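Local coordinates for protein GNAT family acetyltransferase (Mycobacterium smegmatis, PDB 6C30) that probably transfers an acetyl group from acetyl-CoA to an amino group, perhaps a protein N-terminus, as a RimJ-type N-acetyltransferase of the GNAT family, at residues 32-37 against 71-76; 85-90 against 102-107. All coordinates share one frame; numbering follows the deposited sequence. Where two conformers were deposited one is given.

Contact 1: residues 32-37 against 71-76; sequences VRMRDA and WPSICS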
loop_
_atom_site.group_PDB
_atom_site.type_symbol
_atom_site.label_atom_id
_atom_site.label_comp_id
_atom_site.label_asym_id
_atom_site.label_seq_id
_atom_site.Cartn_x
_atom_site.Cartn_y
_atom_site.Cartn_z
ATOM N N VAL A 32 9.092 6.515 -2.913
ATOM C CA VAL A 32 9.856 6.860 -1.712
ATOM C C VAL A 32 9.214 8.045 -0.997
ATOM O O VAL A 32 8.634 8.936 -1.635
ATOM C CB VAL A 32 11.338 7.222 -2.025
ATOM C CG1 VAL A 32 12.124 6.011 -2.518
ATOM C CG2 VAL A 32 11.428 8.369 -3.022
ATOM N N ARG A 33 9.326 8.061 0.323
ATOM C CA ARG A 33 8.807 9.191 1.086
ATOM C C ARG A 33 9.651 9.410 2.330
ATOM O O ARG A 33 10.426 8.526 2.746
ATOM C CB ARG A 33 7.335 8.974 1.446
ATOM C CG ARG A 33 7.094 7.787 2.349
ATOM C CD ARG A 33 5.586 7.522 2.499
ATOM N NE ARG A 33 5.393 6.237 3.152
ATOM C CZ ARG A 33 4.565 5.282 2.737
ATOM N NH1 ARG A 33 3.807 5.424 1.652
ATOM N NH2 ARG A 33 4.507 4.161 3.427
ATOM N N MET A 34 9.515 10.591 2.930
ATOM C CA MET A 34 10.361 10.948 4.068
ATOM C C MET A 34 10.241 9.993 5.251
ATOM O O MET A 34 11.230 9.726 5.931
ATOM C CB MET A 34 10.062 12.389 4.535
ATOM C CG MET A 34 10.391 13.441 3.496
ATOM S SD MET A 34 12.160 13.487 3.162
ATOM C CE MET A 34 12.215 14.571 1.757
ATOM N N ARG A 35 9.046 9.454 5.489
ATOM C CA ARG A 35 8.849 8.555 6.616
ATOM C C ARG A 35 9.571 7.215 6.459
ATOM O O ARG A 35 9.604 6.424 7.397
ATOM C CB ARG A 35 7.354 8.311 6.838
ATOM C CG ARG A 35 6.612 9.506 7.432
ATOM C CD ARG A 35 6.128 9.170 8.831
ATOM N NE ARG A 35 5.652 10.336 9.569
ATOM C CZ ARG A 35 4.393 10.760 9.573
ATOM N NH1 ARG A 35 3.470 10.132 8.845
ATOM N NH2 ARG A 35 4.058 11.822 10.295
ATOM N N ASP A 36 10.186 6.984 5.300
ATOM C CA ASP A 36 10.970 5.768 5.119
ATOM C C ASP A 36 12.323 5.805 5.815
ATOM O O ASP A 36 13.032 4.803 5.793
ATOM C CB ASP A 36 11.196 5.497 3.631
ATOM C CG ASP A 36 9.928 5.083 2.909
ATOM O OD1 ASP A 36 9.092 4.382 3.536
ATOM O OD2 ASP A 36 9.788 5.454 1.720
ATOM N N ALA A 37 12.699 6.940 6.412
ATOM C CA ALA A 37 14.051 7.084 6.956
ATOM C C ALA A 37 14.411 5.962 7.912
ATOM O O ALA A 37 15.501 5.388 7.818
ATOM C CB ALA A 37 14.209 8.429 7.650
ATOM N N TRP A 71 18.589 10.518 5.261
ATOM C CA TRP A 71 17.534 10.202 4.303
ATOM C C TRP A 71 16.835 11.432 3.696
ATOM O O TRP A 71 16.587 11.436 2.495
ATOM C CB TRP A 71 16.505 9.256 4.938
ATOM C CG TRP A 71 15.378 8.883 4.013
ATOM C CD1 TRP A 71 14.050 9.198 4.170
ATOM C CD2 TRP A 71 15.462 8.122 2.793
ATOM N NE1 TRP A 71 13.314 8.679 3.141
ATOM C CE2 TRP A 71 14.154 8.017 2.277
ATOM C CE3 TRP A 71 16.518 7.533 2.081
ATOM C CZ2 TRP A 71 13.865 7.339 1.095
ATOM C CZ3 TRP A 71 16.232 6.865 0.906
ATOM C CH2 TRP A 71 14.919 6.766 0.426
ATOM N N PRO A 72 16.518 12.477 4.503
ATOM C CA PRO A 72 15.758 13.565 3.876
ATOM C C PRO A 72 16.418 14.159 2.623
ATOM O O PRO A 72 15.730 14.324 1.620
ATOM C CB PRO A 72 15.646 14.596 5.005
ATOM C CG PRO A 72 15.541 13.727 6.233
ATOM C CD PRO A 72 16.587 12.646 5.968
ATOM N N SER A 73 17.722 14.424 2.643
ATOM C CA SER A 73 18.340 14.963 1.431
ATOM C C SER A 73 18.367 13.957 0.279
ATOM O O SER A 73 18.216 14.334 -0.878
ATOM C CB SER A 73 19.753 15.459 1.732
ATOM O OG SER A 73 19.692 16.656 2.513
ATOM N N ILE A 74 18.548 12.679 0.597
ATOM C CA ILE A 74 18.541 11.655 -0.442
ATOM C C ILE A 74 17.148 11.535 -1.062
ATOM O O ILE A 74 16.981 11.563 -2.292
ATOM C CB ILE A 74 19.013 10.307 0.131
ATOM C CG1 ILE A 74 20.497 10.398 0.503
ATOM C CG2 ILE A 74 18.755 9.174 -0.859
ATOM C CD1 ILE A 74 21.013 9.223 1.304
ATOM N N CYS A 75 16.139 11.443 -0.201
ATOM C CA CYS A 75 14.769 11.338 -0.654
ATOM C C CYS A 75 14.361 12.578 -1.461
ATOM O O CYS A 75 13.739 12.464 -2.512
ATOM C CB CYS A 75 13.854 11.133 0.553
ATOM S SG CYS A 75 12.142 10.819 0.137
ATOM N N SER A 76 14.712 13.762 -0.960
ATOM C CA SER A 76 14.395 14.991 -1.687
ATOM C C SER A 76 15.046 15.006 -3.074
ATOM O O SER A 76 14.413 15.398 -4.060
ATOM C CB SER A 76 14.828 16.224 -0.889
ATOM O OG SER A 76 13.913 16.505 0.159
#
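In this GNAT domain the turn that leads from strand 25-31 into helix 37-46 packs on the first turn of helix 71-83, and Trp71 is the residue that plugs the two together. Its indole NE1 gives a hydrogen bond to Arg33 O, 2.9 Å long and nearly straight at 167°. The oxygen lies in the ring plane, whereas from the carbonyl's side the N-H arrives well above the carbonyl plane. Asp36 N reaches the same oxygen from the other face, so Arg33 O is gripped by two donors, one from the turn itself and one from the helix.

Trp71 sets its CG opposite its own backbone N (chi1 180°), which carries the indole off the helix toward the turn. The benzo edge meets Val32, whose CB is 4.0 Å from Trp71 CZ2, and the pyrrole edge points CD1 at Met34 O. Ala37 closes in near the root of the ring, its CB 3.6 Å from Trp71 CD1, and the backbone of Asp36 lies over one face. Trp40 of helix 37-46 adds a second ring, inclined to the indole.

Asp36 fixes the turn from inside: its OD2 accepts Arg33 N at 3.0 Å from above the carboxylate plane and also forms a salt bridge with Arg30. On the partner subunit, Asp95 pairs with Arg35, so the outer side of this turn faces the dimer interface.

One helical turn on, Cys75 SG lies 3.6 Å from Arg33 C, against the backbone of the turn. Met34 starts away from the helix, but a bend at chi2 (-65°) swings its thioether back: SD makes an oblique Met-aromatic contact with the indole and lies 3.9 Å from Cys75 CB, while CE comes to 3.5 Å from Pro72 O.

Contact 2: residues 85-90 against 102-107; sequences GRMLPF and LTIGNV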
loop_
_atom_site.group_PDB
_atom_site.type_symbol
_atom_site.label_atom_id
_atom_site.label_comp_id
_atom_site.label_asym_id
_atom_site.label_seq_id
_atom_site.Cartn_x
_atom_site.Cartn_y
_atom_site.Cartn_z
ATOM N N GLY A 85 11.155 14.211 -14.431
ATOM C CA GLY A 85 10.933 13.096 -15.332
ATOM C C GLY A 85 12.163 12.273 -15.651
ATOM O O GLY A 85 12.162 11.518 -16.625
ATOM N N ARG A 86 13.202 12.393 -14.829
ATOM C CA ARG A 86 14.449 11.684 -15.075
ATOM C C ARG A 86 14.606 10.391 -14.279
ATOM O O ARG A 86 15.458 9.567 -14.610
ATOM C CB ARG A 86 15.634 12.601 -14.783
ATOM C CG ARG A 86 15.690 13.775 -15.745
ATOM C CD ARG A 86 17.028 14.502 -15.675
ATOM N NE ARG A 86 17.172 15.303 -14.463
ATOM C CZ ARG A 86 16.967 16.617 -14.405
ATOM N NH1 ARG A 86 16.607 17.282 -15.493
ATOM N NH2 ARG A 86 17.126 17.262 -13.260
ATOM N N MET A 87 13.804 10.236 -13.225
ATOM C CA MET A 87 13.845 9.045 -12.379
ATOM C C MET A 87 12.452 8.687 -11.915
ATOM O O MET A 87 11.563 9.541 -11.880
ATOM C CB MET A 87 14.734 9.264 -11.155
ATOM C CG MET A 87 16.193 9.570 -11.456
ATOM S SD MET A 87 17.224 9.690 -9.968
ATOM C CE MET A 87 17.463 7.960 -9.602
ATOM N N LEU A 88 12.264 7.418 -11.553
ATOM C CA LEU A 88 11.079 6.990 -10.802
ATOM C C LEU A 88 11.576 6.153 -9.626
ATOM O O LEU A 88 11.906 4.970 -9.773
ATOM C CB LEU A 88 10.086 6.184 -11.652
ATOM C CG LEU A 88 9.355 6.932 -12.778
ATOM C CD1 LEU A 88 10.180 7.026 -14.059
ATOM C CD2 LEU A 88 8.014 6.261 -13.061
ATOM N N PRO A 89 11.654 6.775 -8.449
ATOM C CA PRO A 89 12.205 6.104 -7.267
ATOM C C PRO A 89 11.127 5.424 -6.419
ATOM O O PRO A 89 10.413 6.084 -5.663
ATOM C CB PRO A 89 12.880 7.247 -6.505
ATOM C CG PRO A 89 12.033 8.460 -6.850
ATOM C CD PRO A 89 11.573 8.240 -8.280
ATOM N N PHE A 90 11.010 4.107 -6.553
ATOM C CA PHE A 90 10.036 3.346 -5.785
ATOM C C PHE A 90 10.640 2.608 -4.602
ATOM O O PHE A 90 11.834 2.274 -4.569
ATOM C CB PHE A 90 9.338 2.299 -6.663
ATOM C CG PHE A 90 8.519 2.862 -7.788
ATOM C CD1 PHE A 90 7.233 3.332 -7.550
ATOM C CD2 PHE A 90 9.004 2.859 -9.095
ATOM C CE1 PHE A 90 6.455 3.822 -8.595
ATOM C CE2 PHE A 90 8.234 3.355 -10.146
ATOM C CZ PHE A 90 6.960 3.839 -9.890
ATOM N N LEU A 102 13.220 -0.067 -5.772
ATOM C CA LEU A 102 13.194 -0.318 -7.202
ATOM C C LEU A 102 13.274 1.063 -7.848
ATOM O O LEU A 102 12.342 1.859 -7.726
ATOM C CB LEU A 102 11.913 -1.068 -7.600
ATOM C CG LEU A 102 11.697 -1.611 -9.019
ATOM C CD1 LEU A 102 11.520 -0.484 -10.042
ATOM C CD2 LEU A 102 12.820 -2.561 -9.415
ATOM N N THR A 103 14.391 1.350 -8.502
ATOM C CA THR A 103 14.629 2.682 -9.035
ATOM C C THR A 103 14.783 2.656 -10.552
ATOM O O THR A 103 15.588 1.888 -11.088
ATOM C CB THR A 103 15.891 3.298 -8.412
ATOM O OG1 THR A 103 15.781 3.254 -6.986
ATOM C CG2 THR A 103 16.073 4.750 -8.854
ATOM N N ILE A 104 14.001 3.489 -11.233
ATOM C CA ILE A 104 14.183 3.741 -12.661
ATOM C C ILE A 104 14.968 5.041 -12.814
ATOM O O ILE A 104 14.612 6.041 -12.193
ATOM C CB ILE A 104 12.842 3.879 -13.399
ATOM C CG1 ILE A 104 11.857 2.784 -12.989
ATOM C CG2 ILE A 104 13.052 3.907 -14.898
ATOM C CD1 ILE A 104 12.327 1.435 -13.307
ATOM N N GLY A 105 16.038 5.028 -13.605
ATOM C CA GLY A 105 16.851 6.223 -13.761
ATOM C C GLY A 105 17.311 6.507 -15.173
ATOM O O GLY A 105 17.135 5.681 -16.082
ATOM N N ASN A 106 17.899 7.693 -15.356
ATOM C CA ASN A 106 18.370 8.137 -16.673
ATOM C C ASN A 106 17.260 8.013 -17.722
ATOM O O ASN A 106 17.490 7.568 -18.852
ATOM C CB ASN A 106 19.621 7.343 -17.095
ATOM C CG ASN A 106 20.280 7.904 -18.341
ATOM O OD1 ASN A 106 20.295 9.114 -18.550
ATOM N ND2 ASN A 106 20.802 7.022 -19.184
ATOM N N VAL A 107 16.053 8.406 -17.338
ATOM C CA VAL A 107 14.898 8.293 -18.220
ATOM C C VAL A 107 15.000 9.282 -19.373
ATOM O O VAL A 107 15.238 10.472 -19.166
ATOM C CB VAL A 107 13.578 8.536 -17.459
ATOM C CG1 VAL A 107 12.387 8.481 -18.400
ATOM C CG2 VAL A 107 13.410 7.505 -16.344
HETATM O O HOH W 1 13.177 12.599 -19.430
HETATM O O HOH W 2 13.939 4.157 -5.039
#
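Leu88 and Ile104, a hydrogen-bonded antiparallel pair, make the apolar centre, with Leu88 CB 4.0 Å from Ile104 CB. Their hairpin, strands 88-94 and 97-105, belongs to the mixed sheet of the GNAT domain, between strands 25-31 and 114-121. Leu88 CD1 reaches on to Val107 CG2, also at 4.0 Å, the two side chains meeting at about a right angle. Phe90 and Leu102 extend this face, which helix 130-143 covers through His141, Leu135 and Cys142. Phe90 turns its ring edge to Leu102 O, and its ring meets that of Trp13 edge-to-face. On the other face Pro89 pairs with Thr103 and packs on Leu78 and Ala82 of helix 71-83; the bend of Met87 at chi3 (79°) brings its CE to 3.6 Å from Thr103 CG2.

Backbone bonds join the strands: Leu88 N to Ile104 O is 2.8 Å, and Ile104 N returns to Leu88 O at 176°. Beyond them, Val107 N still finds Arg86 O at 3.0 Å. At this loop end one water donates to both Gly85 O and Val107 O; another links Phe90 O and Thr103 OG1. The backbone bonds thus fix the strand register, while apolar packing ties the hairpin to the helices on its two faces.

How the contacts relate
Contact 2 lies nearer the middle of the chain, its centre about 9 Å from the chain centre against about 16 Å for contact 1, though each mixes buried and exposed residues. Contact 1 sets helix side chains against the backbone and side chains of a turn, with one indole N-H as the hydrogen bond between them; contact 2 joins two strands through a ladder of backbone bonds. Helix 71-83 supplies one side of contact 1, leads into strand 88-94 and packs on Met87 and Pro89 of contact 2. They also touch directly: Val32 N lies 3.1 Å from Pro89 O, probably hydrogen-bonded. The second subunit touches contact 1, but neither segment of contact 2.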